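Long-range contacts in titin (Homo sapiens, PDB 5JDD), which is a giant elastic protein of muscle sarcomeres, whose I-band part, which includes tandem immunoglobulin-like domains, probably acts as a molecular spring: residues Lys11-Glu17 against Ala84-Thr90; Glu111-Phe117 against Gly142-Gln146; Val102-Lys106 against Tyr203-Ser207. The contacts are given in a common frame with arbitrary orientation. Where two conformers were deposited one is given. Numbering follows the deposited sequence.

Interaction 1 (Lys11-Glu17 against Ala84-Thr90); sequences KDVTALE and AKLFVET
Strand 13-16 runs parallel to strand 84-89, their axes 4.6 Å apart at closest approach and 23° from exact alignment. Both backbones are extended, and V13, T14, A15 and L16 pair in register with L86, F87, V88 and E89. The hydrogen bonds alternate as parallel pairing requires: V13 N to K85 O (2.9 Å), F87 N to V13 O (2.8 Å), A15 N to F87 O (3.0 Å), E89 N to A15 O (2.8 Å) and E17 N to E89 O (2.9 Å). D12, chi1 m, continues the ladder with its side chain, OD1 accepting from K85 N at 2.8 Å. V13 and L86, both t at chi1, meet on one face (CG1 to CD1, 4.0 Å); T14, F87, L16 and E89 occupy the other, where E89 OE1 is hydrogen-bonded to H116 NE2 of the next domain. This is the parallel A'-G pairing of an I-set sandwich: 13-16 edges the sheet, V13 and A15 touch strand 21-27 of the opposing sheet, and 80-89 continues antiparallel to 71-77.

Interaction 2 (Glu111-Phe117 against Gly142-Gln146); sequences ECEVSHF and GKLHQ
G142, at phi 69° and psi -111°, precedes strand 144-146; its CA lies 3.7 Å from F117 CE1, and an ideal CB would crowd that atom at 3.2 Å. Its O accepts from a water (2.9 Å) that also donates to H116 O (2.9 Å) and sits 3.0 Å from H145 NE2. K143, chi1 m, lays its aliphatic chain over the F117 ring, CG 3.9 Å from the centroid and 4° off the normal, a CH-pi contact; its O accepts from V114 N at 2.9 Å. L144 (chi1 t, chi2 p) opposes E113 in a non-hydrogen-bonded pair, CD1 3.8 Å from E113 CG. H145 and C112 form the hydrogen-bonded pair, N to O 2.9 Å in both directions, and V114 CG2 meets the H145 ring edge, 3.8 Å from CD2. Q146 faces E111, CG to CG 3.8 Å. The strands run antiparallel at 152°, the B-E pairing of an I-set domain: 108-114 is flanked by 93-95, 144-149 by 136-141, while C112 and V114 pack on F162 of strand 158-164 opposite.

Interaction 3 (Val102-Lys106 against Tyr203-Ser207); sequences VPETK and YEGIS
P103-K106 forms a type II beta turn, closed by K106 N to P103 O at 3.1 Å, with T105 at positive phi (80°). It abuts the irregular loop 203-207; T105 and I206 have CA atoms 5.7 Å apart. T105 (chi1 p) has its OG1 satisfied twice: it donates to E104 O within the turn (2.6 Å) and accepts from S207 N across the contact (3.0 Å, 167° at the hydrogen). K106 (chi1 m, chi3 p) extends along the loop so that NZ donates to E204 O at 2.9 Å. A water donates to T105 O (2.8 Å) and accepts from S207 OG (2.9 Å). E104 OE1 accepts a hydrogen bond from I178 N, and E204 OE2 forms a salt bridge with K229 NZ. Beside these polar links, P103 packs against one face of the Y203 ring, P103 CG 3.5 Å from the centroid and 12° off the normal, a CH-pi contact. The whole is an interdomain junction in a tandem of I-set domains, one domain's A'-B turn meeting the next domain's B-C loop.

From the N terminus, interaction 1 closes first: A' strand 13-16 pairs with G strand 80-89, segments 11-17 and 84-90 being 67 residues apart at their nearest ends, and so spans the first immunoglobulin domain. Only afterwards does the chain enter the second domain, whose turn 102-106 opens interaction 3. Strand 108-114 follows, and interaction 2 opens and closes, its segments 25 residues apart, before the chain reaches 203-207 in the third domain. Interaction 2 is thus nested within interaction 3, and no loops cross. The contacts also mark two domain junctions: interactions 1 and 2 touch at E89 OE1 and H116 NE2 (2.6 Å, a probable hydrogen bond), while interaction 3 itself joins the second and third domains.

Interaction 1 (Lys11-Glu17 against Ala84-Thr90)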
# COMPACT_ATOMS: atom_id res chain seq x y z
N LYS A 11 -2.28 -15.65 -35.69
CA LYS A 11 -1.68 -14.38 -35.29
C LYS A 11 -1.12 -14.47 -33.88
O LYS A 11 -1.61 -15.25 -33.05
CB LYS A 11 -2.72 -13.26 -35.33
CG LYS A 11 -3.32 -13.00 -36.71
CD LYS A 11 -4.17 -11.73 -36.66
CE LYS A 11 -4.92 -11.50 -37.95
NZ LYS A 11 -5.65 -10.20 -37.92
N ASP A 12 -0.11 -13.65 -33.60
CA ASP A 12 0.45 -13.57 -32.26
C ASP A 12 -0.64 -13.18 -31.27
O ASP A 12 -1.56 -12.43 -31.60
CB ASP A 12 1.53 -12.49 -32.17
CG ASP A 12 2.83 -12.87 -32.86
OD1 ASP A 12 2.98 -14.00 -33.38
OD2 ASP A 12 3.74 -12.00 -32.86
N VAL A 13 -0.51 -13.69 -30.05
CA VAL A 13 -1.39 -13.32 -28.94
C VAL A 13 -0.53 -12.83 -27.79
O VAL A 13 0.48 -13.45 -27.46
CB VAL A 13 -2.15 -14.55 -28.41
CG1 VAL A 13 -3.01 -14.18 -27.20
CG2 VAL A 13 -2.99 -15.17 -29.48
N THR A 14 -0.94 -11.72 -27.18
CA THR A 14 -0.36 -11.26 -25.93
C THR A 14 -1.49 -11.30 -24.91
O THR A 14 -2.54 -10.71 -25.14
CB THR A 14 0.18 -9.84 -26.05
OG1 THR A 14 1.27 -9.84 -26.98
CG2 THR A 14 0.68 -9.33 -24.71
N ALA A 15 -1.28 -12.00 -23.79
CA ALA A 15 -2.33 -12.15 -22.80
C ALA A 15 -1.75 -12.30 -21.41
O ALA A 15 -0.59 -12.69 -21.23
CB ALA A 15 -3.19 -13.37 -23.13
N LEU A 16 -2.57 -11.98 -20.42
CA LEU A 16 -2.19 -12.12 -19.02
C LEU A 16 -2.15 -13.58 -18.60
O LEU A 16 -2.94 -14.39 -19.07
CB LEU A 16 -3.16 -11.35 -18.14
CG LEU A 16 -2.78 -9.88 -17.96
CD1 LEU A 16 -3.96 -9.04 -17.51
CD2 LEU A 16 -1.65 -9.79 -16.94
N GLU A 17 -1.21 -13.89 -17.72
CA GLU A 17 -1.15 -15.20 -17.09
C GLU A 17 -2.55 -15.57 -16.57
O GLU A 17 -3.29 -14.70 -16.08
CB GLU A 17 -0.13 -15.17 -15.94
CG GLU A 17 0.10 -16.50 -15.26
CD GLU A 17 1.30 -16.51 -14.33
OE1 GLU A 17 1.97 -15.46 -14.17
OE2 GLU A 17 1.57 -17.58 -13.75
N ALA A 84 2.87 -18.72 -35.14
CA ALA A 84 2.57 -17.50 -34.38
C ALA A 84 3.08 -17.67 -32.95
O ALA A 84 3.36 -18.79 -32.52
CB ALA A 84 1.07 -17.21 -34.38
N LYS A 85 3.18 -16.57 -32.22
CA LYS A 85 3.73 -16.63 -30.88
C LYS A 85 2.74 -16.21 -29.82
O LYS A 85 1.90 -15.33 -30.05
CB LYS A 85 4.98 -15.76 -30.77
CG LYS A 85 6.15 -16.30 -31.57
CD LYS A 85 7.33 -15.35 -31.57
CE LYS A 85 8.48 -15.96 -32.34
NZ LYS A 85 9.63 -15.01 -32.44
N LEU A 86 2.86 -16.84 -28.65
CA LEU A 86 2.15 -16.40 -27.45
C LEU A 86 3.14 -15.67 -26.54
O LEU A 86 4.19 -16.22 -26.20
CB LEU A 86 1.57 -17.60 -26.70
CG LEU A 86 0.98 -17.33 -25.31
CD1 LEU A 86 -0.22 -16.39 -25.36
CD2 LEU A 86 0.59 -18.62 -24.62
N PHE A 87 2.80 -14.45 -26.17
CA PHE A 87 3.53 -13.72 -25.14
C PHE A 87 2.66 -13.66 -23.91
O PHE A 87 1.50 -13.23 -23.98
CB PHE A 87 3.86 -12.31 -25.65
CG PHE A 87 4.78 -12.30 -26.83
CD1 PHE A 87 6.14 -12.44 -26.65
CD2 PHE A 87 4.28 -12.17 -28.12
CE1 PHE A 87 7.01 -12.43 -27.74
CE2 PHE A 87 5.13 -12.17 -29.21
CZ PHE A 87 6.50 -12.31 -29.02
N VAL A 88 3.21 -14.10 -22.78
CA VAL A 88 2.45 -14.14 -21.53
C VAL A 88 2.88 -12.98 -20.65
O VAL A 88 4.02 -12.95 -20.18
CB VAL A 88 2.68 -15.47 -20.78
CG1 VAL A 88 1.87 -15.51 -19.48
CG2 VAL A 88 2.31 -16.66 -21.67
N GLU A 89 1.99 -12.03 -20.42
CA GLU A 89 2.30 -10.94 -19.51
C GLU A 89 2.10 -11.45 -18.08
O GLU A 89 1.15 -12.18 -17.81
CB GLU A 89 1.45 -9.68 -19.79
CG GLU A 89 1.79 -9.03 -21.14
CD GLU A 89 1.22 -7.63 -21.32
OE1 GLU A 89 0.48 -7.15 -20.44
OE2 GLU A 89 1.52 -7.01 -22.37
N THR A 90 3.02 -11.11 -17.19
CA THR A 90 2.87 -11.47 -15.79
C THR A 90 2.71 -10.21 -14.97
O THR A 90 3.20 -9.14 -15.35
CB THR A 90 4.10 -12.24 -15.29
OG1 THR A 90 5.25 -11.39 -15.36
CG2 THR A 90 4.33 -13.49 -16.12

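Interaction 2 (Glu111-Phe117 against Gly142-Gln146)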
# COMPACT_ATOMS: atom_id res chain seq x y z
N GLU A 111 3.95 3.39 -0.98
CA GLU A 111 3.36 3.28 -2.30
C GLU A 111 4.22 2.44 -3.20
O GLU A 111 5.45 2.53 -3.17
CB GLU A 111 3.22 4.64 -2.97
CG GLU A 111 2.48 5.71 -2.21
CD GLU A 111 2.76 7.07 -2.80
OE1 GLU A 111 2.80 7.17 -4.05
OE2 GLU A 111 2.96 8.03 -2.02
N CYS A 112 3.57 1.66 -4.05
CA CYS A 112 4.27 1.02 -5.15
C CYS A 112 3.45 1.16 -6.42
O CYS A 112 2.29 1.58 -6.39
CB CYS A 112 4.55 -0.46 -4.85
SG CYS A 112 3.07 -1.52 -4.75
N GLU A 113 4.06 0.81 -7.55
CA GLU A 113 3.34 0.80 -8.82
C GLU A 113 3.48 -0.59 -9.41
O GLU A 113 4.52 -1.24 -9.24
CB GLU A 113 3.86 1.88 -9.78
CG GLU A 113 3.57 3.29 -9.26
CD GLU A 113 4.17 4.43 -10.08
OE1 GLU A 113 4.52 4.24 -11.27
OE2 GLU A 113 4.26 5.55 -9.52
N VAL A 114 2.41 -1.06 -10.03
CA VAL A 114 2.35 -2.39 -10.60
C VAL A 114 2.14 -2.33 -12.12
O VAL A 114 1.82 -1.27 -12.67
CB VAL A 114 1.27 -3.26 -9.91
CG1 VAL A 114 1.54 -3.35 -8.40
CG2 VAL A 114 -0.12 -2.71 -10.17
N SER A 115 2.30 -3.47 -12.77
CA SER A 115 2.35 -3.55 -14.22
C SER A 115 1.00 -3.43 -14.93
O SER A 115 0.94 -3.11 -16.12
CB SER A 115 3.01 -4.88 -14.61
OG SER A 115 2.31 -5.96 -14.03
N HIS A 116 -0.08 -3.73 -14.21
CA HIS A 116 -1.40 -3.81 -14.81
C HIS A 116 -2.48 -3.18 -13.95
O HIS A 116 -2.36 -3.10 -12.73
CB HIS A 116 -1.76 -5.28 -15.06
CG HIS A 116 -0.91 -5.93 -16.10
ND1 HIS A 116 0.33 -6.47 -15.82
CD2 HIS A 116 -1.11 -6.11 -17.43
CE1 HIS A 116 0.86 -6.95 -16.93
NE2 HIS A 116 0.00 -6.74 -17.92
N PHE A 117 -3.55 -2.72 -14.60
CA PHE A 117 -4.73 -2.27 -13.88
C PHE A 117 -5.46 -3.45 -13.26
O PHE A 117 -5.32 -4.60 -13.70
CB PHE A 117 -5.66 -1.52 -14.83
CG PHE A 117 -5.11 -0.21 -15.29
CD1 PHE A 117 -5.30 0.95 -14.55
CD2 PHE A 117 -4.36 -0.14 -16.47
CE1 PHE A 117 -4.76 2.16 -14.97
CE2 PHE A 117 -3.82 1.07 -16.89
CZ PHE A 117 -4.02 2.23 -16.15
N GLY A 142 -5.45 3.32 -10.13
CA GLY A 142 -4.96 2.74 -11.37
C GLY A 142 -3.91 1.66 -11.14
O GLY A 142 -4.23 0.58 -10.64
N LYS A 143 -2.67 1.95 -11.51
CA LYS A 143 -1.56 1.04 -11.27
C LYS A 143 -0.80 1.38 -9.99
O LYS A 143 0.17 0.71 -9.66
CB LYS A 143 -0.60 1.03 -12.47
CG LYS A 143 -1.23 0.54 -13.75
CD LYS A 143 -0.60 1.31 -14.90
CE LYS A 143 0.04 0.42 -15.92
NZ LYS A 143 0.69 1.25 -16.98
N LEU A 144 -1.23 2.43 -9.30
CA LEU A 144 -0.60 2.86 -8.05
C LEU A 144 -1.32 2.25 -6.85
O LEU A 144 -2.54 2.31 -6.74
CB LEU A 144 -0.61 4.39 -7.93
CG LEU A 144 -0.06 5.02 -6.65
CD1 LEU A 144 1.45 4.95 -6.61
CD2 LEU A 144 -0.51 6.47 -6.51
N HIS A 145 -0.55 1.67 -5.94
CA HIS A 145 -1.11 1.08 -4.73
C HIS A 145 -0.50 1.73 -3.52
O HIS A 145 0.72 1.88 -3.43
CB HIS A 145 -0.85 -0.43 -4.71
CG HIS A 145 -1.72 -1.18 -5.66
ND1 HIS A 145 -2.90 -1.77 -5.29
CD2 HIS A 145 -1.61 -1.37 -7.00
CE1 HIS A 145 -3.47 -2.33 -6.34
NE2 HIS A 145 -2.70 -2.10 -7.40
N GLN A 146 -1.35 2.13 -2.57
CA GLN A 146 -0.89 2.86 -1.40
C GLN A 146 -1.44 2.27 -0.10
O GLN A 146 -2.59 1.83 -0.03
CB GLN A 146 -1.28 4.34 -1.53
CG GLN A 146 -0.78 5.22 -0.40
CD GLN A 146 -1.23 6.66 -0.56
OE1 GLN A 146 -2.28 6.94 -1.14
NE2 GLN A 146 -0.43 7.59 -0.05
O HOH W 1 -3.57 -2.24 -10.29

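Interaction 3 (Val102-Lys106 against Tyr203-Ser207)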
# COMPACT_ATOMS: atom_id res chain seq x y z
N VAL A 102 9.17 7.78 10.61
CA VAL A 102 8.04 8.68 10.86
C VAL A 102 7.92 8.90 12.36
O VAL A 102 7.92 7.94 13.13
CB VAL A 102 6.72 8.06 10.36
CG1 VAL A 102 5.57 9.00 10.64
CG2 VAL A 102 6.79 7.79 8.87
N PRO A 103 7.81 10.17 12.80
CA PRO A 103 7.63 10.39 14.24
C PRO A 103 6.32 9.79 14.73
O PRO A 103 5.30 9.85 14.01
CB PRO A 103 7.57 11.91 14.36
CG PRO A 103 8.32 12.41 13.16
CD PRO A 103 8.01 11.43 12.06
N GLU A 104 6.34 9.25 15.94
CA GLU A 104 5.12 8.73 16.54
C GLU A 104 4.02 9.79 16.53
O GLU A 104 4.29 10.99 16.65
CB GLU A 104 5.36 8.19 17.96
CG GLU A 104 5.96 9.21 18.89
CD GLU A 104 6.25 8.67 20.28
OE1 GLU A 104 7.04 9.31 21.00
OE2 GLU A 104 5.68 7.63 20.69
N THR A 105 2.79 9.30 16.37
CA THR A 105 1.55 10.08 16.20
C THR A 105 1.30 10.60 14.78
O THR A 105 0.18 10.99 14.44
CB THR A 105 1.34 11.24 17.23
OG1 THR A 105 2.12 12.38 16.84
CG2 THR A 105 1.68 10.79 18.66
N LYS A 106 2.34 10.61 13.94
CA LYS A 106 2.16 11.10 12.58
C LYS A 106 1.79 9.98 11.61
O LYS A 106 1.84 8.81 11.96
CB LYS A 106 3.39 11.88 12.11
CG LYS A 106 3.66 13.13 12.97
CD LYS A 106 4.80 13.97 12.40
CE LYS A 106 4.39 14.66 11.11
NZ LYS A 106 5.50 15.55 10.60
N TYR A 203 9.64 17.57 16.61
CA TYR A 203 8.95 17.34 15.35
C TYR A 203 7.67 18.16 15.23
O TYR A 203 6.92 18.31 16.20
CB TYR A 203 8.57 15.86 15.20
CG TYR A 203 9.71 14.87 15.19
CD1 TYR A 203 10.69 14.92 14.20
CD2 TYR A 203 9.77 13.85 16.13
CE1 TYR A 203 11.73 13.99 14.17
CE2 TYR A 203 10.79 12.92 16.11
CZ TYR A 203 11.78 12.99 15.13
OH TYR A 203 12.80 12.06 15.11
N GLU A 204 7.42 18.65 14.03
CA GLU A 204 6.18 19.36 13.74
C GLU A 204 5.07 18.36 13.49
O GLU A 204 5.33 17.25 12.99
CB GLU A 204 6.38 20.24 12.51
CG GLU A 204 5.24 21.19 12.23
CD GLU A 204 5.67 22.35 11.36
OE1 GLU A 204 6.02 22.12 10.19
OE2 GLU A 204 5.64 23.50 11.87
N GLY A 205 3.84 18.73 13.84
CA GLY A 205 2.67 17.97 13.42
C GLY A 205 2.33 16.80 14.32
O GLY A 205 1.56 15.92 13.95
N ILE A 206 2.89 16.78 15.52
CA ILE A 206 2.59 15.69 16.43
C ILE A 206 1.29 15.94 17.19
O ILE A 206 0.82 17.08 17.27
CB ILE A 206 3.78 15.40 17.36
CG1 ILE A 206 4.26 16.68 18.04
CG2 ILE A 206 4.93 14.85 16.54
CD1 ILE A 206 3.57 16.98 19.35
N SER A 207 0.70 14.87 17.70
CA SER A 207 -0.49 14.98 18.53
C SER A 207 -0.09 15.05 19.99
O SER A 207 0.92 14.47 20.41
CB SER A 207 -1.43 13.80 18.29
OG SER A 207 -1.94 13.83 16.97
O HOH W 2 -2.18 11.17 15.86